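Local atomic coordinates of uncharacterized IolB-like protein (Salmonella typhimurium LT2, PDB entry 2QJV), a protein that probably isomerises a sugar acid such as glucuronate, as a nickel-binding member of the KduI/IolB family in the cupin clan. Residues Val54-Leu59 with Asp238-Asn243; Phe68-Gly73 with Thr98-Leu103; Arg81-Ser86 with Val126-Arg131; Pro117-Ser122 with Asn142-Ser147. The protein carries 2 engineered substitutions. All coordinates share one frame; numbering follows the deposited sequence.

Contact 1. Residues Val54-Leu59 with Asp238-Asn243; sequences VLVAGL and DNYYLN
The phenol oxygen of Tyr240 is hydrogen-bonded to Glu157 on the adjacent strand 154-160, and at this point the ring tip reaches Val56, with OH 4.1 Å from Val56 CG1. The same methyl lies 4.4 Å from Tyr240 CE1, approaching the ring at a slant. The bond to Glu157 gives the buried hydroxyl a polar partner, while its neighbour in the contact is purely apolar.

Leu242, two residues on along the strand, touches both valines with a single methyl. Its CD2 is 4.1 Å from Val54 CG1, where the two side chains meet tip to tip, and 4.1 Å from Val56 CG2, which comes in at a slant. CG of Leu242 lies opposite the backbone N (chi1 176°), which sends the branched end across toward the valines.

The two backbones face each other from separate antiparallel sheets, one holding strand 49-55 and the other strand 238-246, in a protein of the cupin clan. Val56 and Leu242, the nearest pair, have their CA atoms 8.6 Å apart, and the two segments meet through side chains, with no hydrogen bond between them. At Val56 the chain turns a corner, and Val56 with Ala57 forms a classic beta bulge facing Glu104.

Strand 238-246 alternates in the usual way. Tyr240 and Leu242 point at the valines, whereas Asn243 touches Glu186, one of the ligands of a nickel ion, and Tyr241 meets the rings of Tyr188 and His190.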
loop_
_atom_site.group_PDB
_atom_site.type_symbol
_atom_site.label_atom_id
_atom_site.label_comp_id
_atom_site.label_asym_id
_atom_site.label_seq_id
_atom_site.Cartn_x
_atom_site.Cartn_y
_atom_site.Cartn_z
ATOM N N VAL A 54 -21.735 23.202 17.335
ATOM C CA VAL A 54 -20.990 23.142 18.595
ATOM C C VAL A 54 -19.935 24.258 18.592
ATOM O O VAL A 54 -19.117 24.365 17.659
ATOM C CB VAL A 54 -20.349 21.775 18.848
ATOM C CG1 VAL A 54 -19.544 21.803 20.199
ATOM C CG2 VAL A 54 -21.412 20.636 18.828
ATOM N N LEU A 55 -20.015 25.134 19.610
ATOM C CA LEU A 55 -19.011 26.203 19.803
ATOM C C LEU A 55 -17.848 25.586 20.587
ATOM O O LEU A 55 -17.896 25.424 21.820
ATOM C CB LEU A 55 -19.601 27.451 20.486
ATOM C CG LEU A 55 -20.556 28.370 19.681
ATOM C CD1 LEU A 55 -21.814 27.675 19.162
ATOM C CD2 LEU A 55 -20.974 29.618 20.515
ATOM N N VAL A 56 -16.848 25.147 19.836
ATOM C CA VAL A 56 -15.675 24.471 20.401
ATOM C C VAL A 56 -14.837 25.481 21.240
ATOM O O VAL A 56 -14.313 25.165 22.310
ATOM C CB VAL A 56 -14.787 23.744 19.315
ATOM C CG1 VAL A 56 -13.572 23.065 20.023
ATOM C CG2 VAL A 56 -15.599 22.744 18.396
ATOM N N ALA A 57 -14.746 26.696 20.725
ATOM C CA ALA A 57 -14.035 27.805 21.347
ATOM C C ALA A 57 -14.543 29.130 20.751
ATOM O O ALA A 57 -14.748 29.259 19.531
ATOM C CB ALA A 57 -12.544 27.664 21.157
ATOM N N GLY A 58 -14.779 30.104 21.619
ATOM C CA GLY A 58 -15.216 31.400 21.183
ATOM C C GLY A 58 -16.706 31.636 21.249
ATOM O O GLY A 58 -17.489 30.775 21.646
ATOM N N LEU A 59 -17.070 32.857 20.883
ATOM C CA LEU A 59 -18.440 33.344 21.013
ATOM C C LEU A 59 -19.059 33.604 19.654
ATOM O O LEU A 59 -18.377 34.074 18.749
ATOM C CB LEU A 59 -18.434 34.623 21.866
ATOM C CG LEU A 59 -17.749 34.593 23.229
ATOM C CD1 LEU A 59 -17.922 35.959 23.876
ATOM C CD2 LEU A 59 -18.268 33.489 24.150
ATOM N N ASP A 238 -2.153 16.416 26.802
ATOM C CA ASP A 238 -3.570 16.216 27.102
ATOM C C ASP A 238 -4.372 16.223 25.773
ATOM O O ASP A 238 -4.032 16.915 24.793
ATOM C CB ASP A 238 -4.121 17.266 28.075
ATOM C CG ASP A 238 -3.605 17.129 29.481
ATOM O OD1 ASP A 238 -3.222 16.032 29.945
ATOM O OD2 ASP A 238 -3.588 18.175 30.127
ATOM N N ASN A 239 -5.407 15.396 25.734
ATOM C CA ASN A 239 -6.245 15.208 24.559
ATOM C C ASN A 239 -7.717 15.564 24.849
ATOM O O ASN A 239 -8.192 15.507 25.982
ATOM C CB ASN A 239 -6.066 13.756 24.046
ATOM C CG ASN A 239 -6.977 13.361 22.854
ATOM O OD1 ASN A 239 -7.847 12.509 23.049
ATOM N ND2 ASN A 239 -6.767 13.930 21.624
ATOM N N TYR A 240 -8.376 15.999 23.790
ATOM C CA TYR A 240 -9.765 16.291 23.725
ATOM C C TYR A 240 -10.236 15.779 22.366
ATOM O O TYR A 240 -9.491 15.841 21.382
ATOM C CB TYR A 240 -10.014 17.810 23.842
ATOM C CG TYR A 240 -11.349 18.293 23.322
ATOM C CD1 TYR A 240 -11.520 18.552 21.950
ATOM C CD2 TYR A 240 -12.440 18.476 24.160
ATOM C CE1 TYR A 240 -12.729 18.956 21.433
ATOM C CE2 TYR A 240 -13.659 18.940 23.659
ATOM C CZ TYR A 240 -13.800 19.177 22.286
ATOM O OH TYR A 240 -14.981 19.624 21.725
ATOM N N TYR A 241 -11.446 15.240 22.319
ATOM C CA TYR A 241 -12.110 15.006 21.035
ATOM C C TYR A 241 -13.614 15.194 21.099
ATOM O O TYR A 241 -14.250 14.950 22.126
ATOM C CB TYR A 241 -11.753 13.643 20.384
ATOM C CG TYR A 241 -11.897 12.420 21.267
ATOM C CD1 TYR A 241 -13.156 11.842 21.514
ATOM C CD2 TYR A 241 -10.768 11.818 21.831
ATOM C CE1 TYR A 241 -13.283 10.724 22.300
ATOM C CE2 TYR A 241 -10.884 10.704 22.622
ATOM C CZ TYR A 241 -12.153 10.148 22.854
ATOM O OH TYR A 241 -12.272 9.012 23.620
ATOM N N LEU A 242 -14.147 15.714 19.985
ATOM C CA LEU A 242 -15.560 15.895 19.753
ATOM C C LEU A 242 -15.979 14.821 18.765
ATOM O O LEU A 242 -15.372 14.696 17.682
ATOM C CB LEU A 242 -15.866 17.292 19.218
ATOM C CG LEU A 242 -17.284 17.660 18.829
ATOM C CD1 LEU A 242 -18.250 17.666 20.044
ATOM C CD2 LEU A 242 -17.266 19.044 18.124
ATOM N N ASN A 243 -16.957 14.017 19.163
ATOM C CA ASN A 243 -17.495 12.907 18.353
ATOM C C ASN A 243 -18.891 13.164 17.867
ATOM O O ASN A 243 -19.726 13.743 18.581
ATOM C CB ASN A 243 -17.599 11.565 19.132
ATOM C CG ASN A 243 -16.277 11.051 19.712
ATOM O OD1 ASN A 243 -16.219 10.694 20.893
ATOM N ND2 ASN A 243 -15.260 11.007 18.927
#

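Contact 2. Residues Phe68-Gly73 with Thr98-Leu103; sequences FFYRIG and TAETDL
Glu100 crosses the side chain of Arg71 at a slant before its carboxylate turns off toward Tyr70. Starting at the root, Glu100 CB is 3.9 Å from Arg71 CG. The next carbon, Glu100 CG, makes the closest approach of the contact, 3.7 Å to the same Arg71 CG. A bend at chi2 (-66°) keeps Glu100 CD within 4.1 Å of Arg71 CG and turns the carboxylate toward Tyr70. One oxygen, OE2, passes 4.0 Å from Tyr70 CE1, but its hydrogen bond is with the hydroxyl of Ser61. The other, OE1, receives a hydrogen from a water 2.8 Å away, and that water in turn accepts from Arg71 NH1 at 3.1 Å.

The water spans the gap between the two charged ends. Arg71 NH1 and Glu100 OE1 are 5.3 Å apart, and the guanidinium and carboxylate planes are turned 56° from each other. The opposite charges probably still attract, though less than in a contact pair; Arg71 was modelled in two conformers, and the water bridge belongs to the one described. Its CG lies over a face of the Tyr70 ring, toward the rim, and meets Glu100 on another side.

Arg71 and Ile72 form a G1 beta bulge facing Ala60, with Arg71 in the left-handed helical region of backbone space. Ser61 OG ties both sides together, pairing with Arg71 N as well as with Glu100. This surface patch lies beside the two-stranded sheet of 60-61 and 98-99, while beneath it Ile72 and Leu103 both pack on Leu55 of strand 49-55.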
loop_
_atom_site.group_PDB
_atom_site.type_symbol
_atom_site.label_atom_id
_atom_site.label_comp_id
_atom_site.label_asym_id
_atom_site.label_seq_id
_atom_site.Cartn_x
_atom_site.Cartn_y
_atom_site.Cartn_z
ATOM N N PHE A 68 -33.125 34.005 17.710
ATOM C CA PHE A 68 -31.825 34.640 17.666
ATOM C C PHE A 68 -31.116 34.421 19.030
ATOM O O PHE A 68 -31.674 34.711 20.065
ATOM C CB PHE A 68 -31.957 36.117 17.279
ATOM C CG PHE A 68 -30.630 36.858 17.220
ATOM C CD1 PHE A 68 -29.655 36.516 16.262
ATOM C CD2 PHE A 68 -30.369 37.892 18.095
ATOM C CE1 PHE A 68 -28.457 37.197 16.213
ATOM C CE2 PHE A 68 -29.160 38.572 18.062
ATOM C CZ PHE A 68 -28.206 38.226 17.111
ATOM N N PHE A 69 -29.925 33.847 18.986
ATOM C CA PHE A 69 -29.073 33.572 20.153
ATOM C C PHE A 69 -27.896 34.522 20.042
ATOM O O PHE A 69 -27.084 34.395 19.144
ATOM C CB PHE A 69 -28.603 32.125 20.164
ATOM C CG PHE A 69 -29.739 31.124 20.130
ATOM C CD1 PHE A 69 -30.407 30.760 21.304
ATOM C CD2 PHE A 69 -30.165 30.582 18.916
ATOM C CE1 PHE A 69 -31.498 29.888 21.252
ATOM C CE2 PHE A 69 -31.226 29.702 18.863
ATOM C CZ PHE A 69 -31.882 29.343 20.023
ATOM N N TYR A 70 -27.822 35.488 20.948
ATOM C CA TYR A 70 -26.765 36.508 20.895
ATOM C C TYR A 70 -25.545 36.194 21.749
ATOM O O TYR A 70 -25.673 35.971 22.964
ATOM C CB TYR A 70 -27.305 37.857 21.358
ATOM C CG TYR A 70 -26.262 38.978 21.312
ATOM C CD1 TYR A 70 -25.742 39.422 20.083
ATOM C CD2 TYR A 70 -25.785 39.579 22.488
ATOM C CE1 TYR A 70 -24.784 40.433 20.028
ATOM C CE2 TYR A 70 -24.857 40.608 22.433
ATOM C CZ TYR A 70 -24.351 41.028 21.206
ATOM O OH TYR A 70 -23.417 42.042 21.171
ATOM N N ARG A 71 -24.354 36.227 21.148
ATOM C CA ARG A 71 -23.100 36.033 21.899
ATOM C C ARG A 71 -23.137 34.839 22.842
ATOM O O ARG A 71 -22.864 34.967 24.037
ATOM C CB ARG A 71 -22.745 37.294 22.711
ATOM C CG ARG A 71 -22.022 38.364 21.946
ATOM C CD ARG A 71 -21.663 39.525 22.861
ATOM N NE ARG A 71 -20.739 39.170 23.941
ATOM C CZ ARG A 71 -19.408 39.262 23.901
ATOM N NH1 ARG A 71 -18.741 39.707 22.834
ATOM N NH2 ARG A 71 -18.730 38.913 24.979
ATOM N N ILE A 72 -23.518 33.685 22.314
ATOM C CA ILE A 72 -23.535 32.458 23.124
ATOM C C ILE A 72 -22.106 31.893 23.099
ATOM O O ILE A 72 -21.255 32.302 22.294
ATOM C CB ILE A 72 -24.654 31.445 22.699
ATOM C CG1 ILE A 72 -24.570 31.115 21.186
ATOM C CG2 ILE A 72 -26.013 32.009 23.121
ATOM C CD1 ILE A 72 -25.334 29.857 20.700
ATOM N N GLY A 73 -21.833 30.979 24.008
ATOM C CA GLY A 73 -20.498 30.435 24.177
ATOM C C GLY A 73 -19.971 30.948 25.507
ATOM O O GLY A 73 -20.645 31.703 26.208
ATOM N N THR A 98 -22.614 34.229 13.171
ATOM C CA THR A 98 -21.660 35.322 13.173
ATOM C C THR A 98 -20.646 35.123 14.320
ATOM O O THR A 98 -21.024 34.925 15.484
ATOM C CB THR A 98 -22.372 36.701 13.317
ATOM O OG1 THR A 98 -23.330 36.879 12.255
ATOM C CG2 THR A 98 -21.367 37.867 13.313
ATOM N N ALA A 99 -19.359 35.174 13.998
ATOM C CA ALA A 99 -18.318 35.115 15.018
ATOM C C ALA A 99 -18.265 36.473 15.790
ATOM O O ALA A 99 -18.024 37.553 15.222
ATOM C CB ALA A 99 -16.961 34.740 14.387
ATOM N N GLU A 100 -18.519 36.409 17.092
ATOM C CA GLU A 100 -18.495 37.603 17.964
ATOM C C GLU A 100 -17.085 37.816 18.479
ATOM O O GLU A 100 -16.680 38.942 18.729
ATOM C CB GLU A 100 -19.551 37.481 19.077
ATOM C CG GLU A 100 -21.000 37.407 18.551
ATOM C CD GLU A 100 -21.495 38.669 17.870
ATOM O OE1 GLU A 100 -20.832 39.737 17.930
ATOM O OE2 GLU A 100 -22.587 38.610 17.269
ATOM N N THR A 101 -16.371 36.706 18.676
ATOM C CA THR A 101 -14.950 36.685 18.917
ATOM C C THR A 101 -14.416 35.760 17.828
ATOM O O THR A 101 -15.181 35.211 17.033
ATOM C CB THR A 101 -14.559 36.109 20.315
ATOM O OG1 THR A 101 -14.855 34.704 20.351
ATOM C CG2 THR A 101 -15.272 36.869 21.474
ATOM N N ASP A 102 -13.100 35.563 17.795
ATOM C CA ASP A 102 -12.540 34.489 16.952
ATOM C C ASP A 102 -13.279 33.223 17.396
ATOM O O ASP A 102 -13.551 33.030 18.605
ATOM C CB ASP A 102 -11.028 34.360 17.107
ATOM C CG ASP A 102 -10.245 35.524 16.479
ATOM O OD1 ASP A 102 -10.806 36.395 15.755
ATOM O OD2 ASP A 102 -9.019 35.569 16.718
ATOM N N LEU A 103 -13.639 32.391 16.432
ATOM C CA LEU A 103 -14.494 31.256 16.662
ATOM C C LEU A 103 -14.056 29.964 15.985
ATOM O O LEU A 103 -13.700 29.934 14.786
ATOM C CB LEU A 103 -15.904 31.620 16.143
ATOM C CG LEU A 103 -17.049 30.595 16.288
ATOM C CD1 LEU A 103 -17.508 30.384 17.762
ATOM C CD2 LEU A 103 -18.203 30.971 15.373
HETATM O O HOH W 1 -19.987 40.881 20.307
#

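Contact 3. Residues Arg81-Ser86 with Val126-Arg131; sequences RIPAYS and VGVEHR. With SO4 (sulfate ion), chain I.
Pro83 and Val126 mark the closest approach of the two backbones, with CA atoms 6.7 Å apart and no hydrogen bond between the segments. Residues 81-84 are irregular and lead toward strand 86-89, whereas 127-131 is an edge strand, within this chain, of the five-stranded sheet. Val126, just before the strand, and Val128 within it both point toward the proline.

The pyrrolidine ring of Pro83 serves both valines. Its CB lies 3.9 Å from Val126 CB, and its CG sits 3.9 Å from Val128 CG2, where the two side chains cross nearly at right angles. Val126 CG2 also reaches past the proline to the carbonyl oxygen of Ala84.

Beside this apolar patch, Arg81 and His130 hold a sulfate from two directions. The arginine chain bends at chi3 (69°) and presents one edge of its guanidinium: NE donates to O4 at 3.0 Å, almost straight (175°), and NH2 to O2 at 2.8 Å. His130 also meets the ion edge-on, and its NE2 divides its N-H between O1 at 3.1 Å and O2 at 3.3 Å, both well off straight.

O2 is thus shared by arginine and histidine, joining two segments that do not bond directly. The sulfate probably came from the crystallisation liquor; it would probably favour a protonated His130, and it marks a place where an anion can settle.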
loop_
_atom_site.group_PDB
_atom_site.type_symbol
_atom_site.label_atom_id
_atom_site.label_comp_id
_atom_site.label_asym_id
_atom_site.label_seq_id
_atom_site.Cartn_x
_atom_site.Cartn_y
_atom_site.Cartn_z
ATOM N N ARG A 81 -12.279 22.808 30.039
ATOM C CA ARG A 81 -12.975 21.648 30.659
ATOM C C ARG A 81 -14.342 22.027 31.257
ATOM O O ARG A 81 -14.743 21.533 32.322
ATOM C CB ARG A 81 -12.124 20.973 31.728
ATOM C CG ARG A 81 -10.805 20.416 31.210
ATOM C CD ARG A 81 -9.970 19.896 32.337
ATOM N NE ARG A 81 -10.462 18.687 33.020
ATOM C CZ ARG A 81 -10.215 17.426 32.651
ATOM N NH1 ARG A 81 -9.467 17.134 31.605
ATOM N NH2 ARG A 81 -10.693 16.435 33.381
ATOM N N ILE A 82 -15.039 22.892 30.530
ATOM C CA ILE A 82 -16.389 23.318 30.878
ATOM C C ILE A 82 -17.239 23.046 29.637
ATOM O O ILE A 82 -16.715 23.077 28.495
ATOM C CB ILE A 82 -16.464 24.800 31.431
ATOM C CG1 ILE A 82 -16.126 25.836 30.322
ATOM C CG2 ILE A 82 -15.616 24.958 32.731
ATOM C CD1 ILE A 82 -16.268 27.299 30.790
ATOM N N PRO A 83 -18.538 22.690 29.828
ATOM C CA PRO A 83 -19.307 22.323 28.643
ATOM C C PRO A 83 -19.458 23.420 27.563
ATOM O O PRO A 83 -19.515 24.607 27.878
ATOM C CB PRO A 83 -20.679 21.924 29.224
ATOM C CG PRO A 83 -20.407 21.552 30.637
ATOM C CD PRO A 83 -19.323 22.485 31.070
ATOM N N ALA A 84 -19.471 22.977 26.313
ATOM C CA ALA A 84 -19.722 23.848 25.174
ATOM C C ALA A 84 -21.191 24.304 25.163
ATOM O O ALA A 84 -22.076 23.672 25.781
ATOM C CB ALA A 84 -19.418 23.124 23.884
ATOM N N TYR A 85 -21.403 25.451 24.520
ATOM C CA TYR A 85 -22.708 25.851 24.053
ATOM C C TYR A 85 -22.873 25.246 22.646
ATOM O O TYR A 85 -21.925 25.220 21.847
ATOM C CB TYR A 85 -22.878 27.370 23.949
ATOM C CG TYR A 85 -23.085 28.062 25.261
ATOM C CD1 TYR A 85 -22.034 28.213 26.171
ATOM C CD2 TYR A 85 -24.320 28.616 25.582
ATOM C CE1 TYR A 85 -22.232 28.886 27.387
ATOM C CE2 TYR A 85 -24.520 29.298 26.764
ATOM C CZ TYR A 85 -23.475 29.428 27.669
ATOM O OH TYR A 85 -23.716 30.072 28.859
ATOM N N SER A 86 -24.092 24.801 22.352
ATOM C CA SER A 86 -24.450 24.251 21.062
ATOM C C SER A 86 -25.860 24.703 20.685
ATOM O O SER A 86 -26.659 25.100 21.540
ATOM C CB SER A 86 -24.402 22.704 21.067
ATOM O OG SER A 86 -23.158 22.264 21.581
ATOM N N VAL A 126 -26.187 19.951 29.248
ATOM C CA VAL A 126 -25.144 18.973 28.896
ATOM C C VAL A 126 -24.905 18.059 30.089
ATOM O O VAL A 126 -24.607 18.545 31.174
ATOM C CB VAL A 126 -23.809 19.678 28.531
ATOM C CG1 VAL A 126 -22.671 18.651 28.294
ATOM C CG2 VAL A 126 -23.989 20.634 27.351
ATOM N N GLY A 127 -25.055 16.745 29.913
ATOM C CA GLY A 127 -24.764 15.802 30.982
ATOM C C GLY A 127 -23.249 15.635 31.156
ATOM O O GLY A 127 -22.564 15.301 30.202
ATOM N N VAL A 128 -22.756 15.902 32.364
ATOM C CA VAL A 128 -21.337 15.812 32.722
ATOM C C VAL A 128 -21.136 14.538 33.514
ATOM O O VAL A 128 -21.872 14.274 34.462
ATOM C CB VAL A 128 -20.866 17.032 33.537
ATOM C CG1 VAL A 128 -19.434 16.841 34.043
ATOM C CG2 VAL A 128 -21.018 18.352 32.718
ATOM N N GLU A 129 -20.175 13.714 33.096
ATOM C CA GLU A 129 -19.864 12.465 33.788
ATOM C C GLU A 129 -18.377 12.125 33.669
ATOM O O GLU A 129 -17.693 12.553 32.743
ATOM C CB GLU A 129 -20.744 11.296 33.294
ATOM C CG GLU A 129 -20.662 11.026 31.820
ATOM C CD GLU A 129 -21.430 9.762 31.355
ATOM O OE1 GLU A 129 -21.954 9.019 32.222
ATOM O OE2 GLU A 129 -21.492 9.519 30.114
ATOM N N HIS A 130 -17.905 11.362 34.635
ATOM C CA HIS A 130 -16.523 10.899 34.706
ATOM C C HIS A 130 -16.623 9.403 34.491
ATOM O O HIS A 130 -17.247 8.708 35.273
ATOM C CB HIS A 130 -15.872 11.279 36.037
ATOM C CG HIS A 130 -15.670 12.762 36.219
ATOM N ND1 HIS A 130 -16.615 13.587 36.798
ATOM C CD2 HIS A 130 -14.622 13.566 35.907
ATOM C CE1 HIS A 130 -16.164 14.830 36.831
ATOM N NE2 HIS A 130 -14.950 14.843 36.310
ATOM N N ARG A 131 -16.011 8.921 33.426
ATOM C CA ARG A 131 -16.054 7.523 33.077
ATOM C C ARG A 131 -14.709 6.900 33.448
ATOM O O ARG A 131 -13.690 7.569 33.434
ATOM C CB ARG A 131 -16.367 7.420 31.597
ATOM C CG ARG A 131 -16.718 6.048 31.080
ATOM C CD ARG A 131 -17.239 6.185 29.654
ATOM N NE ARG A 131 -18.632 6.651 29.605
ATOM C CZ ARG A 131 -19.217 7.230 28.552
ATOM N NH1 ARG A 131 -18.535 7.490 27.436
ATOM N NH2 ARG A 131 -20.494 7.591 28.633
HETATM S S SO4 I . -12.533 17.853 36.242
HETATM O O1 SO4 I . -13.961 17.783 36.615
HETATM O O2 SO4 I . -12.233 16.534 35.665
HETATM O O3 SO4 I . -11.671 18.058 37.418
HETATM O O4 SO4 I . -12.288 19.009 35.357
#

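Contact 4. Residues Pro117-Ser122 with Asn142-Ser147; sequences PVRLIS and NILPDS
Ile121 lies against the carbonyl of Ile143, with CG2 3.6 Å and CD1 3.8 Å from that oxygen. The contact joins two sheets of this cupin-clan protein: strand 119-121 forms an edge, within the chain, of the six-stranded sheet, and residues 142-147 lead out of strand 138-142 of the five-stranded one. At Ile143 the chain turns a corner, and Ile143 with Leu144 makes a classic beta bulge opposite Val155.

The bulge presents both of its side chains to the same isoleucine. Ile121 CD1 comes within 4.5 Å of Ile143 CG2 and 4.4 Å of Leu144 CD1, a fairly loose apolar meeting in a buried place. Beyond it Ile143 continues toward Cys52 and Val54 of strand 49-55, between the two sheets, while Leu144 also packs on Val155 and Arg250.

Arg119 comes from the same side of its strand as Ile121 but reaches much farther. Its CG is wedged between backbone N and carbonyl carbon (chi1 75°), and from there to NE the chain runs out extended. NH1 and NH2 both have hydrogen-bond partners just outside the segments, that of NH1 being the carbonyl oxygen of Leu149. The leucine borders this charged group without offering it a partner: Leu144 CD1 sits at the guanidinium edge, near its plane, 3.4 Å from Arg119 NH2.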
loop_
_atom_site.group_PDB
_atom_site.type_symbol
_atom_site.label_atom_id
_atom_site.label_comp_id
_atom_site.label_asym_id
_atom_site.label_seq_id
_atom_site.Cartn_x
_atom_site.Cartn_y
_atom_site.Cartn_z
ATOM N N PRO A 117 -38.141 21.665 17.184
ATOM C CA PRO A 117 -37.781 23.056 16.990
ATOM C C PRO A 117 -36.294 23.327 17.151
ATOM O O PRO A 117 -35.541 22.492 17.695
ATOM C CB PRO A 117 -38.548 23.766 18.126
ATOM C CG PRO A 117 -38.545 22.773 19.222
ATOM C CD PRO A 117 -38.714 21.436 18.524
ATOM N N VAL A 118 -35.870 24.473 16.623
ATOM C CA VAL A 118 -34.556 24.985 16.893
ATOM C C VAL A 118 -34.423 25.102 18.433
ATOM O O VAL A 118 -35.352 25.544 19.101
ATOM C CB VAL A 118 -34.368 26.397 16.239
ATOM C CG1 VAL A 118 -33.109 27.135 16.785
ATOM C CG2 VAL A 118 -34.369 26.317 14.705
ATOM N N ARG A 119 -33.303 24.689 19.011
ATOM C CA ARG A 119 -33.115 24.894 20.452
ATOM C C ARG A 119 -31.660 25.087 20.843
ATOM O O ARG A 119 -30.760 24.535 20.227
ATOM C CB ARG A 119 -33.713 23.735 21.288
ATOM C CG ARG A 119 -32.962 22.439 21.306
ATOM C CD ARG A 119 -33.595 21.422 22.250
ATOM N NE ARG A 119 -32.726 20.250 22.464
ATOM C CZ ARG A 119 -32.585 19.207 21.648
ATOM N NH1 ARG A 119 -33.235 19.112 20.482
ATOM N NH2 ARG A 119 -31.752 18.236 22.005
ATOM N N LEU A 120 -31.460 25.866 21.897
ATOM C CA LEU A 120 -30.184 26.011 22.514
ATOM C C LEU A 120 -29.905 24.798 23.410
ATOM O O LEU A 120 -30.786 24.320 24.115
ATOM C CB LEU A 120 -30.144 27.259 23.412
ATOM C CG LEU A 120 -28.796 27.671 24.029
ATOM C CD1 LEU A 120 -27.736 28.056 22.953
ATOM C CD2 LEU A 120 -28.995 28.804 25.043
ATOM N N ILE A 121 -28.683 24.287 23.338
ATOM C CA ILE A 121 -28.202 23.277 24.290
ATOM C C ILE A 121 -27.094 24.001 25.060
ATOM O O ILE A 121 -25.931 24.026 24.660
ATOM C CB ILE A 121 -27.678 21.969 23.660
ATOM C CG1 ILE A 121 -28.692 21.355 22.670
ATOM C CG2 ILE A 121 -27.279 20.974 24.811
ATOM C CD1 ILE A 121 -28.110 20.251 21.781
ATOM N N SER A 122 -27.479 24.612 26.170
ATOM C CA SER A 122 -26.541 25.341 27.000
ATOM C C SER A 122 -25.793 24.371 27.933
ATOM O O SER A 122 -26.166 23.203 28.032
ATOM C CB SER A 122 -27.277 26.404 27.807
ATOM O OG SER A 122 -27.965 25.867 28.906
ATOM N N ASN A 142 -21.951 14.998 27.537
ATOM C CA ASN A 142 -23.005 14.517 26.624
ATOM C C ASN A 142 -23.830 15.681 26.088
ATOM O O ASN A 142 -24.844 16.092 26.682
ATOM C CB ASN A 142 -23.873 13.453 27.324
ATOM C CG ASN A 142 -23.087 12.177 27.620
ATOM O OD1 ASN A 142 -22.894 11.791 28.787
ATOM N ND2 ASN A 142 -22.594 11.543 26.569
ATOM N N ILE A 143 -23.334 16.240 24.986
ATOM C CA ILE A 143 -23.971 17.368 24.300
ATOM C C ILE A 143 -25.353 16.972 23.723
ATOM O O ILE A 143 -26.335 17.662 23.939
ATOM C CB ILE A 143 -23.059 17.969 23.200
ATOM C CG1 ILE A 143 -21.814 18.611 23.842
ATOM C CG2 ILE A 143 -23.866 18.981 22.305
ATOM C CD1 ILE A 143 -20.704 18.954 22.871
ATOM N N LEU A 144 -25.414 15.847 23.031
ATOM C CA LEU A 144 -26.618 15.393 22.391
ATOM C C LEU A 144 -26.707 13.865 22.439
ATOM O O LEU A 144 -26.382 13.177 21.467
ATOM C CB LEU A 144 -26.713 15.947 20.961
ATOM C CG LEU A 144 -28.049 15.745 20.208
ATOM C CD1 LEU A 144 -29.278 16.055 21.091
ATOM C CD2 LEU A 144 -28.013 16.575 18.920
ATOM N N PRO A 145 -27.070 13.329 23.611
ATOM C CA PRO A 145 -27.170 11.874 23.779
ATOM C C PRO A 145 -28.475 11.286 23.249
ATOM O O PRO A 145 -29.394 12.031 22.913
ATOM C CB PRO A 145 -27.127 11.699 25.284
ATOM C CG PRO A 145 -27.715 12.983 25.830
ATOM C CD PRO A 145 -27.404 14.049 24.852
ATOM N N ASP A 146 -28.578 9.956 23.257
ATOM C CA ASP A 146 -29.797 9.283 22.760
ATOM C C ASP A 146 -31.026 9.434 23.673
ATOM O O ASP A 146 -32.120 9.112 23.249
ATOM C CB ASP A 146 -29.539 7.804 22.379
ATOM C CG ASP A 146 -29.217 6.866 23.557
ATOM O OD1 ASP A 146 -29.337 7.225 24.759
ATOM O OD2 ASP A 146 -28.859 5.694 23.220
ATOM N N SER A 147 -30.817 9.943 24.888
ATOM C CA SER A 147 -31.853 10.265 25.830
ATOM C C SER A 147 -32.398 11.698 25.656
ATOM O O SER A 147 -33.314 12.074 26.377
ATOM C CB SER A 147 -31.325 10.098 27.264
ATOM O OG SER A 147 -30.123 10.842 27.401
#

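Overall arrangement
Contacts 1, 3 and 4 all join the region of the six-stranded sheet to the five-stranded one, whereas contact 2 lies at the surface, about 20 Å from the chain centre to its own centre. Contact 1 is the deepest and, like contact 4, is buried and mainly apolar; both use a beta bulge at a corner. Ile143 links them, since its CD1 touches Leu242 and Val54. Contact 3 is mixed, with a proline-valine core that opens onto an anion site. Main-chain bonds tie it to its neighbours: Ser86 with Ile121, Gly127 with Asn142, and Leu55 with Tyr85. Contact 2 pairs aliphatic packing with a water bridge between opposite charges, reaching contact 1 through Leu59 and contact 4 through Phe69.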